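Local coordinates for protein EpsJ (Vibrio vulnificus, PDB 2RET) that is a minor pseudopilin of the type II secretion system, pairing with the pseudopilin EpsI and probably forming part of the tip of the pseudopilus, at residues 16-21 and 156-161; 22-27 and 117-122; 33-38 and 143-148; 37-42 and 49-54. All coordinates share one frame; numbering follows the deposited sequence.

Interaction 1: 16-21 and 156-161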
loop_
_atom_site.group_PDB
_atom_site.type_symbol
_atom_site.label_atom_id
_atom_site.label_comp_id
_atom_site.label_asym_id
_atom_site.label_seq_id
_atom_site.Cartn_x
_atom_site.Cartn_y
_atom_site.Cartn_z
ATOM N N ALA B 16 37.902 -14.657 8.119
ATOM C CA ALA B 16 36.882 -14.837 9.171
ATOM C C ALA B 16 36.404 -13.526 9.796
ATOM O O ALA B 16 35.227 -13.382 10.143
ATOM C CB ALA B 16 37.380 -15.789 10.267
ATOM N N ARG B 17 37.318 -12.574 9.937
ATOM C CA ARG B 17 36.982 -11.238 10.408
ATOM C C ARG B 17 36.103 -10.450 9.407
ATOM O O ARG B 17 35.116 -9.804 9.800
ATOM C CB ARG B 17 38.273 -10.476 10.737
ATOM C CG ARG B 17 38.103 -9.013 11.020
ATOM C CD ARG B 17 37.148 -8.806 12.170
ATOM N NE ARG B 17 37.292 -7.503 12.801
ATOM C CZ ARG B 17 36.541 -7.098 13.814
ATOM N NH1 ARG B 17 35.599 -7.882 14.283
ATOM N NH2 ARG B 17 36.738 -5.917 14.369
ATOM N N LEU B 18 36.468 -10.476 8.130
ATOM C CA LEU B 18 35.667 -9.808 7.106
ATOM C C LEU B 18 34.302 -10.442 6.949
ATOM O O LEU B 18 33.351 -9.750 6.650
ATOM C CB LEU B 18 36.349 -9.822 5.727
ATOM C CG LEU B 18 37.335 -8.714 5.366
ATOM C CD1 LEU B 18 37.753 -8.917 3.903
ATOM C CD2 LEU B 18 36.788 -7.308 5.601
ATOM N N ASN B 19 34.235 -11.760 7.087
ATOM C CA ASN B 19 32.979 -12.508 7.119
ATOM C C ASN B 19 32.087 -12.119 8.313
ATOM O O ASN B 19 30.878 -11.968 8.184
ATOM C CB ASN B 19 33.254 -14.010 7.194
ATOM C CG ASN B 19 33.707 -14.629 5.844
ATOM O OD1 ASN B 19 33.599 -14.023 4.769
ATOM N ND2 ASN B 19 34.218 -15.847 5.918
ATOM N N GLU B 20 32.701 -11.951 9.476
ATOM C CA GLU B 20 32.023 -11.464 10.657
ATOM C C GLU B 20 31.403 -10.099 10.431
ATOM O O GLU B 20 30.243 -9.861 10.806
ATOM C CB GLU B 20 32.993 -11.413 11.830
ATOM C CG GLU B 20 32.344 -11.098 13.186
ATOM C CD GLU B 20 33.371 -10.739 14.241
ATOM O OE1 GLU B 20 34.524 -10.509 13.857
ATOM O OE2 GLU B 20 33.039 -10.683 15.443
ATOM N N LEU B 21 32.187 -9.210 9.830
ATOM C CA LEU B 21 31.759 -7.852 9.535
ATOM C C LEU B 21 30.644 -7.796 8.520
ATOM O O LEU B 21 29.713 -7.062 8.669
ATOM C CB LEU B 21 32.944 -7.055 9.007
ATOM C CG LEU B 21 32.743 -5.571 8.725
ATOM C CD1 LEU B 21 31.934 -4.876 9.868
ATOM C CD2 LEU B 21 34.115 -4.890 8.488
ATOM N N LYS B 156 38.784 -1.868 16.272
ATOM C CA LYS B 156 40.160 -1.937 16.717
ATOM C C LYS B 156 41.150 -2.048 15.562
ATOM O O LYS B 156 42.208 -1.433 15.566
ATOM C CB LYS B 156 40.333 -3.153 17.637
ATOM C CG LYS B 156 39.827 -2.936 19.072
ATOM C CD LYS B 156 40.865 -3.477 20.124
ATOM C CE LYS B 156 40.958 -2.607 21.410
ATOM N NZ LYS B 156 42.220 -2.925 22.255
ATOM N N ASP B 157 40.766 -2.848 14.585
ATOM C CA ASP B 157 41.585 -3.130 13.423
ATOM C C ASP B 157 41.315 -2.137 12.273
ATOM O O ASP B 157 42.218 -1.494 11.771
ATOM C CB ASP B 157 41.421 -4.591 12.975
ATOM C CG ASP B 157 39.965 -5.086 12.977
ATOM O OD1 ASP B 157 39.012 -4.335 13.279
ATOM O OD2 ASP B 157 39.762 -6.284 12.690
ATOM N N TYR B 158 40.077 -1.984 11.874
ATOM C CA TYR B 158 39.761 -1.171 10.684
ATOM C C TYR B 158 39.570 0.339 10.946
ATOM O O TYR B 158 39.592 1.133 10.001
ATOM C CB TYR B 158 38.541 -1.779 9.984
ATOM C CG TYR B 158 38.885 -3.090 9.310
ATOM C CD1 TYR B 158 39.722 -3.112 8.210
ATOM C CD2 TYR B 158 38.380 -4.299 9.763
ATOM C CE1 TYR B 158 40.052 -4.288 7.581
ATOM C CE2 TYR B 158 38.707 -5.510 9.127
ATOM C CZ TYR B 158 39.539 -5.487 8.035
ATOM O OH TYR B 158 39.896 -6.666 7.367
ATOM N N GLY B 159 39.449 0.727 12.222
ATOM C CA GLY B 159 39.126 2.111 12.596
ATOM C C GLY B 159 37.637 2.420 12.409
ATOM O O GLY B 159 36.777 1.533 12.509
ATOM N N LYS B 160 37.349 3.672 12.082
ATOM C CA LYS B 160 35.969 4.114 11.869
ATOM C C LYS B 160 35.361 3.679 10.537
ATOM O O LYS B 160 35.938 3.883 9.464
ATOM C CB LYS B 160 35.881 5.631 12.007
ATOM C CG LYS B 160 36.257 6.129 13.389
ATOM C CD LYS B 160 36.142 7.638 13.505
ATOM C CE LYS B 160 36.737 8.133 14.820
ATOM N NZ LYS B 160 35.925 7.629 15.987
ATOM N N ILE B 161 34.177 3.076 10.616
ATOM C CA ILE B 161 33.335 2.828 9.431
ATOM C C ILE B 161 31.915 3.317 9.797
ATOM O O ILE B 161 31.508 3.223 10.946
ATOM C CB ILE B 161 33.349 1.332 9.012
ATOM C CG1 ILE B 161 32.730 0.427 10.104
ATOM C CG2 ILE B 161 34.754 0.851 8.794
ATOM C CD1 ILE B 161 32.366 -1.010 9.672
#
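OD1 of D157 is held by two donors, one from each segment. NH2 of R17 reaches it at 3.0 Å along an almost straight N-H...O line (173°); OD1 lies in the guanidinium plane and accepts on its syn lone pair. The backbone N of Y158 comes to the same OD1 at 2.9 Å from above the carboxylate plane. The second oxygen, OD2, takes NE of R17 at 2.8 Å, also on its syn lone pair but on a more bent path. R17 therefore grips the carboxylate side-on with NE and NH2, the two planes twisted 39° apart. CG of R17 stands anti to the backbone N (chi1 170°), and a bend at chi2 carries the guanidinium across to D157. The remaining nitrogen, NH1, turns back to OE1 of E20 one helical turn later at 2.9 Å and also bonds to S120 O, so all three nitrogens are engaged and the group's rotation is fixed.

Beside this network the contact turns apolar. CG of R17 sits at the edge of the Y158 ring, while L18 crosses the phenol end, its CD2 3.6 Å from Y158 OH. That hydroxyl is hydrogen-bonded to E12 of the EpsI chain, and F16 of EpsI meets the ring edge-to-face. L21 and I161 touch tip to tip, CD1 to CD1 at 3.9 Å. A charged network flanking leucine and isoleucine contacts thus joins the N-terminal helix to the turn entering strand 159-166, the helix-against-sheet scaffold of a pseudopilin, here at the border with EpsI.

Interaction 2: 22-27 and 117-122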
loop_
_atom_site.group_PDB
_atom_site.type_symbol
_atom_site.label_atom_id
_atom_site.label_comp_id
_atom_site.label_asym_id
_atom_site.label_seq_id
_atom_site.Cartn_x
_atom_site.Cartn_y
_atom_site.Cartn_z
ATOM N N GLN B 22 30.757 -8.572 7.462
ATOM C CA GLN B 22 29.666 -8.711 6.485
ATOM C C GLN B 22 28.361 -9.114 7.180
ATOM O O GLN B 22 27.326 -8.547 6.913
ATOM C CB GLN B 22 30.060 -9.761 5.435
ATOM C CG GLN B 22 29.698 -9.479 3.992
ATOM C CD GLN B 22 30.359 -10.504 3.020
ATOM O OE1 GLN B 22 31.559 -10.834 3.141
ATOM N NE2 GLN B 22 29.573 -10.998 2.050
ATOM N N ARG B 23 28.428 -10.113 8.063
ATOM C CA ARG B 23 27.276 -10.534 8.848
ATOM C C ARG B 23 26.669 -9.436 9.695
ATOM O O ARG B 23 25.456 -9.285 9.723
ATOM C CB ARG B 23 27.598 -11.742 9.731
ATOM C CG ARG B 23 27.504 -13.037 8.999
ATOM C CD ARG B 23 27.440 -14.207 9.939
ATOM N NE ARG B 23 28.587 -14.216 10.812
ATOM C CZ ARG B 23 29.770 -14.743 10.508
ATOM N NH1 ARG B 23 29.998 -15.340 9.332
ATOM N NH2 ARG B 23 30.741 -14.663 11.393
ATOM N N ALA B 24 27.519 -8.707 10.405
ATOM C CA ALA B 24 27.108 -7.548 11.201
ATOM C C ALA B 24 26.380 -6.506 10.358
ATOM O O ALA B 24 25.363 -5.998 10.769
ATOM C CB ALA B 24 28.316 -6.925 11.917
ATOM N N LEU B 25 26.890 -6.219 9.162
ATOM C CA LEU B 25 26.343 -5.158 8.317
ATOM C C LEU B 25 24.989 -5.547 7.768
ATOM O O LEU B 25 24.116 -4.691 7.591
ATOM C CB LEU B 25 27.290 -4.835 7.150
ATOM C CG LEU B 25 28.598 -4.069 7.445
ATOM C CD1 LEU B 25 29.412 -3.925 6.192
ATOM C CD2 LEU B 25 28.321 -2.714 8.039
ATOM N N VAL B 26 24.831 -6.830 7.446
ATOM C CA VAL B 26 23.546 -7.344 6.981
ATOM C C VAL B 26 22.483 -7.165 8.047
ATOM O O VAL B 26 21.409 -6.677 7.769
ATOM C CB VAL B 26 23.642 -8.844 6.500
ATOM C CG1 VAL B 26 22.244 -9.503 6.321
ATOM C CG2 VAL B 26 24.427 -8.918 5.226
HETATM N N MSE B 27 22.796 -7.567 9.268
HETATM C CA MSE B 27 21.910 -7.386 10.428
HETATM C C MSE B 27 21.521 -5.932 10.696
HETATM O O MSE B 27 20.360 -5.617 10.925
HETATM C CB MSE B 27 22.564 -7.992 11.659
HETATM C CG MSE B 27 21.656 -7.990 12.884
HETATM SE SE MSE B 27 20.197 -9.315 12.773
HETATM C CE MSE B 27 21.278 -10.751 13.643
ATOM N N PRO B 117 25.684 -11.441 20.058
ATOM C CA PRO B 117 27.058 -10.941 19.815
ATOM C C PRO B 117 27.331 -10.780 18.332
ATOM O O PRO B 117 27.577 -11.764 17.640
ATOM C CB PRO B 117 27.973 -12.021 20.399
ATOM C CG PRO B 117 27.097 -13.105 20.900
ATOM C CD PRO B 117 25.663 -12.792 20.654
ATOM N N LEU B 118 27.317 -9.545 17.848
ATOM C CA LEU B 118 27.393 -9.295 16.424
ATOM C C LEU B 118 28.828 -9.062 15.897
ATOM O O LEU B 118 29.192 -9.481 14.771
ATOM C CB LEU B 118 26.507 -8.088 16.120
ATOM C CG LEU B 118 25.954 -7.960 14.716
ATOM C CD1 LEU B 118 25.265 -9.285 14.208
ATOM C CD2 LEU B 118 24.977 -6.821 14.721
ATOM N N LEU B 119 29.640 -8.377 16.690
ATOM C CA LEU B 119 30.950 -7.956 16.216
ATOM C C LEU B 119 31.910 -7.662 17.369
ATOM O O LEU B 119 31.687 -6.776 18.171
ATOM C CB LEU B 119 30.769 -6.726 15.304
ATOM C CG LEU B 119 31.841 -6.250 14.347
ATOM C CD1 LEU B 119 32.115 -7.263 13.275
ATOM C CD2 LEU B 119 31.338 -4.917 13.754
ATOM N N SER B 120 32.995 -8.425 17.403
ATOM C CA SER B 120 34.030 -8.288 18.401
ATOM C C SER B 120 34.970 -7.149 18.029
ATOM O O SER B 120 34.948 -6.637 16.926
ATOM C CB SER B 120 34.811 -9.595 18.514
ATOM O OG SER B 120 35.385 -9.867 17.249
ATOM N N ASP B 121 35.751 -6.716 18.987
ATOM C CA ASP B 121 36.694 -5.616 18.795
ATOM C C ASP B 121 36.070 -4.351 18.192
ATOM O O ASP B 121 36.576 -3.789 17.204
ATOM C CB ASP B 121 37.899 -6.084 17.978
ATOM C CG ASP B 121 38.838 -6.990 18.776
ATOM O OD1 ASP B 121 38.719 -7.113 20.024
ATOM O OD2 ASP B 121 39.719 -7.577 18.131
ATOM N N VAL B 122 34.978 -3.910 18.819
ATOM C CA VAL B 122 34.322 -2.644 18.485
ATOM C C VAL B 122 34.505 -1.768 19.703
ATOM O O VAL B 122 34.061 -2.110 20.764
ATOM C CB VAL B 122 32.830 -2.839 18.132
ATOM C CG1 VAL B 122 32.109 -1.493 18.009
ATOM C CG2 VAL B 122 32.712 -3.601 16.812
#
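L118, A24 and M27 carry most of this buried contact, in which the N-terminal helix lies across the end of strand 114-119. L118 has the most surface buried. Its CG is anti to the backbone N (chi1 -155°), which drives the branched end onto the helix backbone, with CG 3.7 Å from A24 CA and 3.8 Å from A24 CB. Both methyls lie against the start of the M27 side chain: CD1 is 3.9 Å from M27 CB, and CD2 is 4.0 Å from M27 CG. M27, a selenomethionine, crosses the leucine obliquely and bends at chi2 and chi3 beyond these carbons.

Having only a methyl group, A24 lets the strand come close, and the A24 and L118 CA atoms are just 5.5 Å apart. L119 touches that methyl too, its CD1 4.0 Å from A24 CB. L119 also packs on L153 and L155 of strand 148-155. Y90 of strand 79-93 packs on both M27 and L118.

Helix and strand axes pass 7.6 Å apart at 112°. Successive residues L118 and L119 both pair with L97 of the adjoining strand, a classic beta bulge, and both reach A24: a helix laid over the outermost strand, within this chain, of an antiparallel sheet, as in the pilin-like fold.

Interaction 3: 33-38 and 143-148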
loop_
_atom_site.group_PDB
_atom_site.type_symbol
_atom_site.label_atom_id
_atom_site.label_comp_id
_atom_site.label_asym_id
_atom_site.label_seq_id
_atom_site.Cartn_x
_atom_site.Cartn_y
_atom_site.Cartn_z
ATOM N N ARG B 33 17.282 0.102 8.362
ATOM C CA ARG B 33 16.461 0.442 7.214
ATOM C C ARG B 33 14.944 0.240 7.459
ATOM O O ARG B 33 14.131 0.691 6.649
ATOM C CB ARG B 33 16.899 -0.333 5.972
ATOM C CG ARG B 33 18.247 0.057 5.415
ATOM C CD ARG B 33 18.545 -0.899 4.307
ATOM N NE ARG B 33 19.835 -0.790 3.633
ATOM C CZ ARG B 33 20.081 -0.042 2.557
ATOM N NH1 ARG B 33 19.157 0.732 2.015
ATOM N NH2 ARG B 33 21.283 -0.090 2.002
ATOM N N GLN B 34 14.582 -0.443 8.540
ATOM C CA GLN B 34 13.198 -0.768 8.836
ATOM C C GLN B 34 12.727 -0.154 10.163
ATOM O O GLN B 34 11.844 -0.699 10.843
ATOM C CB GLN B 34 13.006 -2.294 8.805
ATOM C CG GLN B 34 13.369 -2.873 7.418
ATOM C CD GLN B 34 12.541 -4.033 7.048
ATOM O OE1 GLN B 34 11.576 -3.931 6.263
ATOM N NE2 GLN B 34 12.887 -5.168 7.606
ATOM N N ILE B 35 13.275 1.008 10.481
ATOM C CA ILE B 35 12.886 1.766 11.680
ATOM C C ILE B 35 11.418 2.196 11.567
ATOM O O ILE B 35 10.994 2.691 10.523
ATOM C CB ILE B 35 13.786 3.028 11.901
ATOM C CG1 ILE B 35 15.229 2.593 12.175
ATOM C CG2 ILE B 35 13.268 3.898 13.085
ATOM C CD1 ILE B 35 16.186 3.766 12.600
ATOM N N ALA B 36 10.666 2.021 12.654
ATOM C CA ALA B 36 9.238 2.285 12.645
ATOM C C ALA B 36 8.877 3.538 13.474
ATOM O O ALA B 36 9.468 3.818 14.519
ATOM C CB ALA B 36 8.461 1.041 13.114
ATOM N N LEU B 37 7.915 4.288 12.952
ATOM C CA LEU B 37 7.301 5.435 13.595
ATOM C C LEU B 37 6.364 4.932 14.690
ATOM O O LEU B 37 5.149 4.933 14.553
ATOM C CB LEU B 37 6.568 6.285 12.536
ATOM C CG LEU B 37 6.225 7.739 12.888
ATOM C CD1 LEU B 37 7.470 8.503 13.266
ATOM C CD2 LEU B 37 5.481 8.400 11.695
ATOM N N ARG B 38 6.967 4.495 15.790
ATOM C CA ARG B 38 6.262 3.844 16.897
ATOM C C ARG B 38 7.061 4.137 18.160
ATOM O O ARG B 38 8.224 3.764 18.264
ATOM C CB ARG B 38 6.117 2.328 16.615
ATOM C CG ARG B 38 5.831 1.384 17.808
ATOM C CD ARG B 38 4.575 1.746 18.577
ATOM N NE ARG B 38 3.799 0.593 19.073
ATOM C CZ ARG B 38 3.796 0.124 20.325
ATOM N NH1 ARG B 38 4.558 0.665 21.267
ATOM N NH2 ARG B 38 3.018 -0.912 20.639
ATOM N N LEU B 143 7.775 13.342 17.940
ATOM C CA LEU B 143 6.687 13.335 16.962
ATOM C C LEU B 143 7.062 12.812 15.577
ATOM O O LEU B 143 6.201 12.386 14.841
ATOM C CB LEU B 143 6.095 14.745 16.839
ATOM C CG LEU B 143 5.535 15.340 18.138
ATOM C CD1 LEU B 143 4.931 16.726 17.891
ATOM C CD2 LEU B 143 4.538 14.378 18.780
ATOM N N THR B 144 8.340 12.858 15.228
ATOM C CA THR B 144 8.814 12.482 13.895
ATOM C C THR B 144 10.246 11.921 14.008
ATOM O O THR B 144 10.987 12.248 14.937
ATOM C CB THR B 144 8.739 13.698 12.894
ATOM O OG1 THR B 144 8.935 13.248 11.545
ATOM C CG2 THR B 144 9.809 14.749 13.211
ATOM N N LEU B 145 10.629 11.057 13.078
ATOM C CA LEU B 145 11.973 10.486 13.077
ATOM C C LEU B 145 12.875 11.457 12.350
ATOM O O LEU B 145 12.387 12.295 11.600
ATOM C CB LEU B 145 12.005 9.112 12.390
ATOM C CG LEU B 145 11.401 7.911 13.162
ATOM C CD1 LEU B 145 11.126 6.784 12.213
ATOM C CD2 LEU B 145 12.327 7.446 14.335
ATOM N N PRO B 146 14.200 11.360 12.556
ATOM C CA PRO B 146 15.092 12.135 11.689
ATOM C C PRO B 146 15.029 11.601 10.253
ATOM O O PRO B 146 14.811 10.406 10.065
ATOM C CB PRO B 146 16.482 11.885 12.306
ATOM C CG PRO B 146 16.342 10.530 12.911
ATOM C CD PRO B 146 14.956 10.534 13.505
ATOM N N ALA B 147 15.208 12.468 9.256
ATOM C CA ALA B 147 15.164 12.053 7.845
ATOM C C ALA B 147 16.230 10.954 7.529
ATOM O O ALA B 147 16.032 10.113 6.656
ATOM C CB ALA B 147 15.346 13.312 6.908
ATOM N N ALA B 148 17.339 10.989 8.264
ATOM C CA ALA B 148 18.462 10.056 8.113
ATOM C C ALA B 148 19.212 9.868 9.444
ATOM O O ALA B 148 19.167 10.704 10.336
ATOM C CB ALA B 148 19.426 10.531 7.031
#
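The tight part of this contact is the meeting of I35 with L145, two buried side chains that cross obliquely. I35 offers its CG2 methyl, set anti to the backbone N, and this branch nestles against both leucine methyls, 3.7 Å from L145 CD1 and 3.9 Å from L145 CD2. L145 is turned toward the 33-38 segment with CG anti to its own carbonyl carbon (chi1 -74°), so that CD1 also comes to 4.1 Å from the A36 carbonyl O. Further apolar cover comes from F68, which packs on I35, and L52, which packs on L145.

Packing loosens toward L37, the centre of an inverse gamma turn. L37 and L145 slide past each other in opposite directions, and the touching falls to one branch: L37 CD1 is 4.0 Å from L145 CG. The same methyl rests over the backbone at 4.2 Å from T144 CA. Here L37, L143 and T144 are partly exposed, unlike the buried I35 and L145, and T144 turns its side chain away, its OG1 hydrogen-bonded to the carbonyl O of G170.

Between these two loops the meeting is carried by van der Waals contacts alone, so methyl shape and burial set the fit while several backbone groups bond elsewhere, Q34 to L71, A36 to A69 and L143 to L172.

Interaction 4: 37-42 and 49-54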
loop_
_atom_site.group_PDB
_atom_site.type_symbol
_atom_site.label_atom_id
_atom_site.label_comp_id
_atom_site.label_asym_id
_atom_site.label_seq_id
_atom_site.Cartn_x
_atom_site.Cartn_y
_atom_site.Cartn_z
ATOM N N LEU B 37 7.915 4.288 12.952
ATOM C CA LEU B 37 7.301 5.435 13.595
ATOM C C LEU B 37 6.364 4.932 14.690
ATOM O O LEU B 37 5.149 4.933 14.553
ATOM C CB LEU B 37 6.568 6.285 12.536
ATOM C CG LEU B 37 6.225 7.739 12.888
ATOM C CD1 LEU B 37 7.470 8.503 13.266
ATOM C CD2 LEU B 37 5.481 8.400 11.695
ATOM N N ARG B 38 6.967 4.495 15.790
ATOM C CA ARG B 38 6.262 3.844 16.897
ATOM C C ARG B 38 7.061 4.137 18.160
ATOM O O ARG B 38 8.224 3.764 18.264
ATOM C CB ARG B 38 6.117 2.328 16.615
ATOM C CG ARG B 38 5.831 1.384 17.808
ATOM C CD ARG B 38 4.575 1.746 18.577
ATOM N NE ARG B 38 3.799 0.593 19.073
ATOM C CZ ARG B 38 3.796 0.124 20.325
ATOM N NH1 ARG B 38 4.558 0.665 21.267
ATOM N NH2 ARG B 38 3.018 -0.912 20.639
ATOM N N GLN B 39 6.449 4.854 19.092
ATOM C CA GLN B 39 7.108 5.194 20.354
ATOM C C GLN B 39 7.221 3.968 21.270
ATOM O O GLN B 39 6.324 3.119 21.300
ATOM C CB GLN B 39 6.342 6.290 21.078
ATOM C CG GLN B 39 6.567 7.663 20.498
ATOM C CD GLN B 39 5.649 8.696 21.104
ATOM O OE1 GLN B 39 4.617 8.360 21.652
ATOM N NE2 GLN B 39 6.019 9.961 21.000
ATOM N N THR B 40 8.332 3.896 22.005
ATOM C CA THR B 40 8.617 2.793 22.919
ATOM C C THR B 40 8.963 3.382 24.299
ATOM O O THR B 40 9.444 4.512 24.397
ATOM C CB THR B 40 9.738 1.880 22.342
ATOM O OG1 THR B 40 10.719 2.666 21.651
ATOM C CG2 THR B 40 9.156 0.930 21.319
ATOM N N ARG B 41 8.689 2.637 25.366
ATOM C CA ARG B 41 8.866 3.160 26.724
ATOM C C ARG B 41 10.331 3.196 27.130
ATOM O O ARG B 41 11.092 2.283 26.802
ATOM C CB ARG B 41 8.084 2.335 27.751
ATOM C CG ARG B 41 6.624 2.196 27.418
ATOM C CD ARG B 41 5.799 1.746 28.615
ATOM N NE ARG B 41 4.532 1.119 28.216
ATOM C CZ ARG B 41 3.468 1.761 27.711
ATOM N NH1 ARG B 41 3.482 3.083 27.509
ATOM N NH2 ARG B 41 2.373 1.068 27.392
ATOM N N THR B 42 10.695 4.297 27.792
ATOM C CA THR B 42 11.870 4.427 28.704
ATOM C C THR B 42 12.648 5.714 28.401
ATOM O O THR B 42 12.236 6.799 28.824
ATOM C CB THR B 42 12.806 3.147 28.797
ATOM O OG1 THR B 42 12.402 2.364 29.925
ATOM C CG2 THR B 42 14.305 3.511 28.975
ATOM N N LYS B 49 7.706 7.877 26.838
ATOM C CA LYS B 49 8.013 7.101 25.641
ATOM C C LYS B 49 8.922 7.926 24.753
ATOM O O LYS B 49 8.947 9.146 24.869
ATOM C CB LYS B 49 6.731 6.749 24.875
ATOM C CG LYS B 49 5.538 6.402 25.746
ATOM C CD LYS B 49 4.356 5.862 24.937
ATOM C CE LYS B 49 4.569 4.406 24.502
ATOM N NZ LYS B 49 3.263 3.657 24.436
ATOM N N LYS B 50 9.662 7.256 23.875
ATOM C CA LYS B 50 10.458 7.912 22.829
ATOM C C LYS B 50 10.378 7.127 21.519
ATOM O O LYS B 50 10.205 5.914 21.506
ATOM C CB LYS B 50 11.936 8.042 23.225
ATOM C CG LYS B 50 12.270 8.985 24.375
ATOM C CD LYS B 50 13.784 9.025 24.601
ATOM C CE LYS B 50 14.167 9.701 25.905
ATOM N NZ LYS B 50 13.723 8.981 27.162
ATOM N N LEU B 51 10.523 7.858 20.419
ATOM C CA LEU B 51 10.752 7.273 19.099
ATOM C C LEU B 51 12.147 6.581 18.984
ATOM O O LEU B 51 12.227 5.431 18.579
ATOM C CB LEU B 51 10.579 8.342 18.025
ATOM C CG LEU B 51 9.162 8.487 17.492
ATOM C CD1 LEU B 51 9.127 9.672 16.519
ATOM C CD2 LEU B 51 8.645 7.172 16.835
ATOM N N LEU B 52 13.212 7.301 19.338
ATOM C CA LEU B 52 14.605 6.791 19.328
ATOM C C LEU B 52 15.236 7.050 20.697
ATOM O O LEU B 52 15.204 8.168 21.189
ATOM C CB LEU B 52 15.506 7.467 18.279
ATOM C CG LEU B 52 15.304 7.260 16.764
ATOM C CD1 LEU B 52 15.855 8.474 15.987
ATOM C CD2 LEU B 52 15.946 5.992 16.264
ATOM N N HIS B 53 15.798 6.003 21.289
ATOM C CA HIS B 53 16.462 6.096 22.566
ATOM C C HIS B 53 17.957 6.025 22.260
ATOM O O HIS B 53 18.407 5.160 21.542
ATOM C CB HIS B 53 16.048 4.945 23.511
ATOM C CG HIS B 53 14.567 4.774 23.661
ATOM N ND1 HIS B 53 13.862 5.241 24.757
ATOM C CD2 HIS B 53 13.659 4.187 22.850
ATOM C CE1 HIS B 53 12.589 4.934 24.609
ATOM N NE2 HIS B 53 12.441 4.292 23.461
ATOM N N TRP B 54 18.695 6.959 22.825
ATOM C CA TRP B 54 20.099 7.178 22.491
ATOM C C TRP B 54 20.776 7.842 23.693
ATOM O O TRP B 54 20.553 9.012 23.968
ATOM C CB TRP B 54 20.257 8.052 21.243
ATOM C CG TRP B 54 21.700 8.457 20.957
ATOM C CD1 TRP B 54 22.215 9.741 20.946
ATOM C CD2 TRP B 54 22.788 7.598 20.627
ATOM N NE1 TRP B 54 23.556 9.714 20.636
ATOM C CE2 TRP B 54 23.930 8.412 20.437
ATOM C CE3 TRP B 54 22.921 6.219 20.492
ATOM C CZ2 TRP B 54 25.167 7.889 20.133
ATOM C CZ3 TRP B 54 24.137 5.700 20.163
ATOM C CH2 TRP B 54 25.254 6.526 19.981
HETATM O O HOH W 1 10.801 3.454 19.351
#
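Two short, nearly straight backbone bonds tie T40 to K50: T40 N to K50 O at 2.8 Å, with an N-H...O angle of 171°, and K50 N to T40 O at 2.8 Å. They make the hydrogen-bonded pair of an antiparallel beta hairpin, with R41 and K49 as the adjoining non-hydrogen-bonded pair. T40 N sits above the carbonyl plane of K50, whereas K50 N lies in that of T40.

T40 is gripped further by its side chain. Its OG1 stands between the backbone N and the carbonyl carbon (chi1 37°), and from there it meets NE2 of H53 at 3.0 Å, near the plane of the ring and at its edge. CB of K50 lies over one face of that imidazole, toward its rim. A water lies within hydrogen-bonding distance of R38 O, T40 OG1 and L51 O and so links the two segments where strand 49-56 is broken after K50.

On the opposite face of the hairpin R41 and K49 run side by side, bringing R41 NH1 to 3.1 Å from K49 NZ. These like charges may be eased by D106, which forms a salt bridge with R38 and a long, weak ion pair with R41. Q39 crosses K49 at about a right angle, CB to CB, and its NE2 bonds to E142 O. At the far end the leucines close the contact: L51 lays CD1 3.8 Å from L37 CD1 and CD2 3.3 Å from R38 N.

From the N terminus, helix 10-32 enters interaction 1 and then, a turn further on, interaction 2. Interaction 1 closes the longest loop, back to the 156-161 turn, and the other three nest inside it. Interactions 1 and 2 touch directly, through R17 and E20 with S120, so the helix binds both sheets at one place. Past the helix, segment 33-38 meets 143-148 in interaction 3, whose loop crosses that of interaction 2. Interaction 4, the short 37-42/49-54 hairpin, lies inside the loop of interaction 2 and shares L37 and R38 with interaction 3. This second pair sits across the chain's centre, joining the six-stranded sheet's edge to the loop before strand 148-155.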